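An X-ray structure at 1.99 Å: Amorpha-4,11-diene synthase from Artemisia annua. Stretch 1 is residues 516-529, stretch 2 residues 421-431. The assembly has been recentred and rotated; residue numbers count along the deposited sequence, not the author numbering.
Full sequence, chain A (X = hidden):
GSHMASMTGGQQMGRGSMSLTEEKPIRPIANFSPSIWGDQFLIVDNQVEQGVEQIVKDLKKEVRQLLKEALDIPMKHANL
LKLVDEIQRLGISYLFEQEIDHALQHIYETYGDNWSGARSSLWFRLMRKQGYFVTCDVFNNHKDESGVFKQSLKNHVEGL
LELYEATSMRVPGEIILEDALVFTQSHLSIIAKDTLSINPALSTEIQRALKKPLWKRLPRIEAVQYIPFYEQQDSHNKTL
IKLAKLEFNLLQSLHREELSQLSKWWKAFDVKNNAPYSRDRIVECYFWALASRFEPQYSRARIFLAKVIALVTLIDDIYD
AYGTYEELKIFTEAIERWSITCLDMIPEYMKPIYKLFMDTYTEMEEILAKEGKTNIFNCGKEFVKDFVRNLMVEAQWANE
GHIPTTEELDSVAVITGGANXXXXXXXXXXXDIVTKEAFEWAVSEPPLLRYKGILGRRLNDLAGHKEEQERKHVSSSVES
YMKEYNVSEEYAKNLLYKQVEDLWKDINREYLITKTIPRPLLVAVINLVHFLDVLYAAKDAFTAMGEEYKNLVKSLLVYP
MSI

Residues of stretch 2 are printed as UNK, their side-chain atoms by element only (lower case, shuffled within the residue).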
# COMPACT_ATOMS: atom_id res chain seq x y z
N THR A 516 -10.32 6.68 14.91
CA THR A 516 -11.78 6.65 14.66
C THR A 516 -12.19 5.75 13.51
O THR A 516 -13.38 5.50 13.30
CB THR A 516 -12.35 8.04 14.38
OG1 THR A 516 -11.61 8.64 13.31
CG2 THR A 516 -12.24 8.90 15.61
N ILE A 517 -11.19 5.27 12.77
CA ILE A 517 -11.40 4.33 11.68
C ILE A 517 -10.91 2.95 12.17
O ILE A 517 -9.85 2.86 12.78
CB ILE A 517 -10.61 4.80 10.43
CG1 ILE A 517 -10.41 3.69 9.41
CG2 ILE A 517 -9.24 5.27 10.81
CD1 ILE A 517 -9.50 4.14 8.26
N PRO A 518 -11.70 1.89 11.92
CA PRO A 518 -11.30 0.54 12.34
C PRO A 518 -9.91 0.22 11.81
O PRO A 518 -9.60 0.54 10.65
CB PRO A 518 -12.35 -0.36 11.66
CG PRO A 518 -13.56 0.53 11.53
CD PRO A 518 -13.00 1.90 11.22
N ARG A 519 -9.08 -0.39 12.65
CA ARG A 519 -7.70 -0.69 12.26
C ARG A 519 -7.48 -1.36 10.90
O ARG A 519 -6.54 -0.99 10.19
CB ARG A 519 -6.96 -1.48 13.34
CG ARG A 519 -5.82 -0.67 13.91
CD ARG A 519 -4.94 -1.46 14.86
NE ARG A 519 -3.95 -2.26 14.15
CZ ARG A 519 -2.93 -1.76 13.45
NH1 ARG A 519 -2.77 -0.45 13.32
NH2 ARG A 519 -2.08 -2.58 12.86
N PRO A 520 -8.32 -2.35 10.54
CA PRO A 520 -8.03 -3.01 9.27
C PRO A 520 -8.21 -2.08 8.08
O PRO A 520 -7.58 -2.30 7.03
CB PRO A 520 -9.04 -4.17 9.22
CG PRO A 520 -9.41 -4.41 10.65
CD PRO A 520 -9.38 -3.05 11.30
N LEU A 521 -9.03 -1.04 8.24
CA LEU A 521 -9.19 -0.04 7.18
C LEU A 521 -8.03 0.95 7.19
O LEU A 521 -7.60 1.45 6.13
CB LEU A 521 -10.52 0.71 7.36
CG LEU A 521 -11.77 -0.09 7.00
CD1 LEU A 521 -13.02 0.68 7.41
CD2 LEU A 521 -11.79 -0.37 5.49
N LEU A 522 -7.51 1.23 8.38
CA LEU A 522 -6.37 2.14 8.50
C LEU A 522 -5.17 1.48 7.84
O LEU A 522 -4.39 2.14 7.13
CB LEU A 522 -6.09 2.47 9.97
CG LEU A 522 -4.89 3.38 10.20
CD1 LEU A 522 -5.09 4.69 9.47
CD2 LEU A 522 -4.66 3.64 11.70
N VAL A 523 -5.04 0.16 8.07
CA VAL A 523 -3.94 -0.62 7.49
C VAL A 523 -4.07 -0.57 5.97
O VAL A 523 -3.06 -0.40 5.27
CB VAL A 523 -3.95 -2.09 8.01
CG1 VAL A 523 -3.04 -3.00 7.15
CG2 VAL A 523 -3.55 -2.14 9.49
N ALA A 524 -5.30 -0.68 5.46
CA ALA A 524 -5.54 -0.58 4.02
C ALA A 524 -5.10 0.77 3.49
O ALA A 524 -4.47 0.85 2.45
CB ALA A 524 -7.03 -0.80 3.70
N VAL A 525 -5.46 1.84 4.21
CA VAL A 525 -5.07 3.18 3.80
C VAL A 525 -3.55 3.30 3.75
O VAL A 525 -3.01 3.81 2.78
CB VAL A 525 -5.65 4.28 4.73
CG1 VAL A 525 -5.01 5.64 4.40
CG2 VAL A 525 -7.19 4.36 4.59
N ILE A 526 -2.86 2.82 4.79
CA ILE A 526 -1.41 3.02 4.85
C ILE A 526 -0.72 2.22 3.73
O ILE A 526 0.28 2.67 3.18
CB ILE A 526 -0.79 2.71 6.25
CG1 ILE A 526 0.61 3.31 6.37
CG2 ILE A 526 -0.68 1.20 6.53
CD1 ILE A 526 0.62 4.83 6.37
N ASN A 527 -1.29 1.07 3.38
CA ASN A 527 -0.71 0.26 2.32
C ASN A 527 -0.86 1.00 0.99
O ASN A 527 0.07 1.06 0.20
CB ASN A 527 -1.37 -1.12 2.24
CG ASN A 527 -1.02 -2.02 3.42
OD1 ASN A 527 -0.02 -1.79 4.13
ND2 ASN A 527 -1.83 -3.05 3.64
N LEU A 528 -2.05 1.57 0.76
CA LEU A 528 -2.27 2.33 -0.47
C LEU A 528 -1.34 3.54 -0.55
O LEU A 528 -0.91 3.91 -1.64
CB LEU A 528 -3.74 2.77 -0.61
CG LEU A 528 -4.69 1.61 -0.93
CD1 LEU A 528 -6.14 2.08 -0.88
CD2 LEU A 528 -4.37 1.02 -2.30
N VAL A 529 -1.02 4.16 0.58
CA VAL A 529 -0.05 5.27 0.56
C VAL A 529 1.35 4.77 0.21
O VAL A 529 2.04 5.36 -0.62
CB VAL A 529 0.01 6.01 1.93
CG1 VAL A 529 1.11 7.07 1.91
CG2 VAL A 529 -1.33 6.65 2.26
N UNK A 421 -11.60 8.41 -2.95
CA UNK A 421 -12.37 7.37 -3.64
C UNK A 421 -11.84 5.97 -3.33
O UNK A 421 -12.61 5.07 -2.96
c UNK A 421 -12.40 7.64 -5.15
c UNK A 421 -13.11 6.99 -7.47
c UNK A 421 -14.54 6.41 -5.53
c UNK A 421 -13.11 6.59 -6.01
N UNK A 422 -10.52 5.78 -3.46
CA UNK A 422 -9.91 4.49 -3.16
C UNK A 422 -10.15 4.09 -1.71
O UNK A 422 -10.38 2.92 -1.42
c UNK A 422 -8.79 3.74 -5.84
c UNK A 422 -8.41 4.50 -3.46
c UNK A 422 -8.05 4.73 -4.94
c UNK A 422 -6.55 4.64 -5.14
N UNK A 423 -10.07 5.06 -0.79
CA UNK A 423 -10.30 4.77 0.63
C UNK A 423 -11.74 4.29 0.87
O UNK A 423 -11.98 3.26 1.50
o UNK A 423 -8.69 6.41 1.41
c UNK A 423 -10.06 6.01 1.51
c UNK A 423 -10.39 5.71 2.98
N UNK A 424 -12.70 5.04 0.36
CA UNK A 424 -14.08 4.66 0.57
C UNK A 424 -14.48 3.43 -0.26
O UNK A 424 -15.45 2.74 0.09
c UNK A 424 -14.75 6.96 1.35
o UNK A 424 -14.86 6.34 -1.00
c UNK A 424 -15.04 5.84 0.33
N UNK A 425 -13.75 3.16 -1.35
CA UNK A 425 -14.01 1.92 -2.10
C UNK A 425 -13.61 0.74 -1.22
O UNK A 425 -14.25 -0.33 -1.25
c UNK A 425 -13.50 0.52 -4.13
c UNK A 425 -13.25 1.86 -3.43
o UNK A 425 -13.69 2.92 -4.30
N UNK A 426 -12.55 0.92 -0.44
CA UNK A 426 -12.18 -0.09 0.56
C UNK A 426 -13.26 -0.24 1.64
O UNK A 426 -13.50 -1.35 2.13
s UNK A 426 -9.42 -0.08 0.15
c UNK A 426 -10.84 0.23 1.23
N UNK A 427 -13.88 0.88 2.02
CA UNK A 427 -14.97 0.82 2.98
C UNK A 427 -16.07 -0.11 2.46
O UNK A 427 -16.57 -0.98 3.18
c UNK A 427 -14.81 3.15 4.11
c UNK A 427 -15.59 2.20 3.21
c UNK A 427 -13.43 4.95 5.73
c UNK A 427 -12.75 3.89 5.16
c UNK A 427 -15.45 4.23 4.69
o UNK A 427 -12.77 5.85 6.55
c UNK A 427 -14.77 5.13 5.50
c UNK A 427 -13.44 2.99 4.33
N UNK A 428 -16.45 0.08 1.20
CA UNK A 428 -17.55 -0.69 0.62
C UNK A 428 -17.19 -2.17 0.55
O UNK A 428 -18.04 -3.03 0.78
c UNK A 428 -17.90 -0.18 -0.78
c UNK A 428 -19.01 1.52 -2.26
c UNK A 428 -19.58 1.38 0.19
c UNK A 428 -18.48 1.23 -0.85
N UNK A 429 -15.92 -2.46 0.23
CA UNK A 429 -15.46 -3.83 0.12
C UNK A 429 -15.33 -4.49 1.48
O UNK A 429 -15.39 -5.71 1.60
N UNK A 430 -15.14 -3.67 2.52
CA UNK A 430 -15.06 -4.15 3.90
C UNK A 430 -16.25 -3.71 4.74
O UNK A 430 -16.09 -3.21 5.86
c UNK A 430 -10.22 -3.02 3.49
s UNK A 430 -11.02 -3.80 4.89
c UNK A 430 -12.54 -4.32 4.02
c UNK A 430 -13.77 -3.65 4.56
N UNK A 431 -17.45 -3.92 4.20
CA UNK A 431 -18.68 -3.47 4.83
C UNK A 431 -18.94 -4.01 6.24
O UNK A 431 -19.60 -3.35 7.06
o UNK A 431 -19.66 -5.10 3.34
c UNK A 431 -19.87 -3.83 3.94

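Position 421 carries four carbons, forked at the second, and none comes within 9 Å of stretch 1. A fork one carbon beyond CB identifies Leu421. Its backbone O accepts the backbone N of position 425 at 2.7 Å, as expected inside a helix.

Position 422 has the same four-carbon fork, but its CA-to-CB bond points toward stretch 1, and its CB lies 4.2 Å from Leu528 CD1. This is Leu422.

At position 423 one carbon bears an oxygen and a carbon, the branching at CB that defines threonine. The terminal carbon sits 3.8 Å from Val525 CG2, so Thr423 offers its methyl to the neighbouring helix; its CA is also 6.3 Å from Val525 CA.

Position 424 repeats that composition, one carbon carrying one oxygen and one carbon, but points away and touches nothing on stretch 1: Thr424.

Position 425 is a third such side chain, also without a contact across the stretches. In Thr425 the hydroxyl turns back along its own helix, OG1 donating to Leu421 O at 2.8 Å.

Position 426 has one carbon followed by a sulfur, which makes it Cys426. SG lies 4.1 Å from Leu528 CD1 and 4.3 Å from Ala524 CB, while the backbone O is 3.9 Å from Leu521 CD2.

Position 427 shows one carbon, then a six-carbon ring bearing an oxygen: Tyr427. CA-to-CB points sideways, yet the end of the side chain comes nearer. CD2 is 3.9 Å from Leu521 CD1, which meets the ring obliquely, and OH lies 4.1 Å from Ile517 CD1 while hydrogen-bonding elsewhere in the structure.

Position 428, four carbons forked at the second, is out of reach: Leu428. Position 429 has no side-chain atoms and is therefore Gly429, the last helical residue.

Position 430 carries an unbranched chain of two carbons, sulfur and carbon, hence Met430. It leaves helical phi/psi (-112/49), but CA-to-CB still points toward stretch 1. SD approaches Leu521 CD2 at 3.6 Å, and CE reaches Ala524 CB at 3.9 Å.

Position 431, one carbon and one oxygen, points away without contact: Ser431.

The helices run roughly antiparallel, at 143°, with axes approaching to 10.0 Å. The contact buries 443 Å² in total and contains no hydrogen bond between the stretches; it rests on apolar packing. Leu521 is central, losing 82 Å² as its methyls meet Cys426, Tyr427 and Met430. Farther along stretch 1, Leu528 packs on Leu422 and Cys426, while small Ala524 faces the two sulfur-containing side chains.

Stretch 2 421-431: LLTTTCYLGMS
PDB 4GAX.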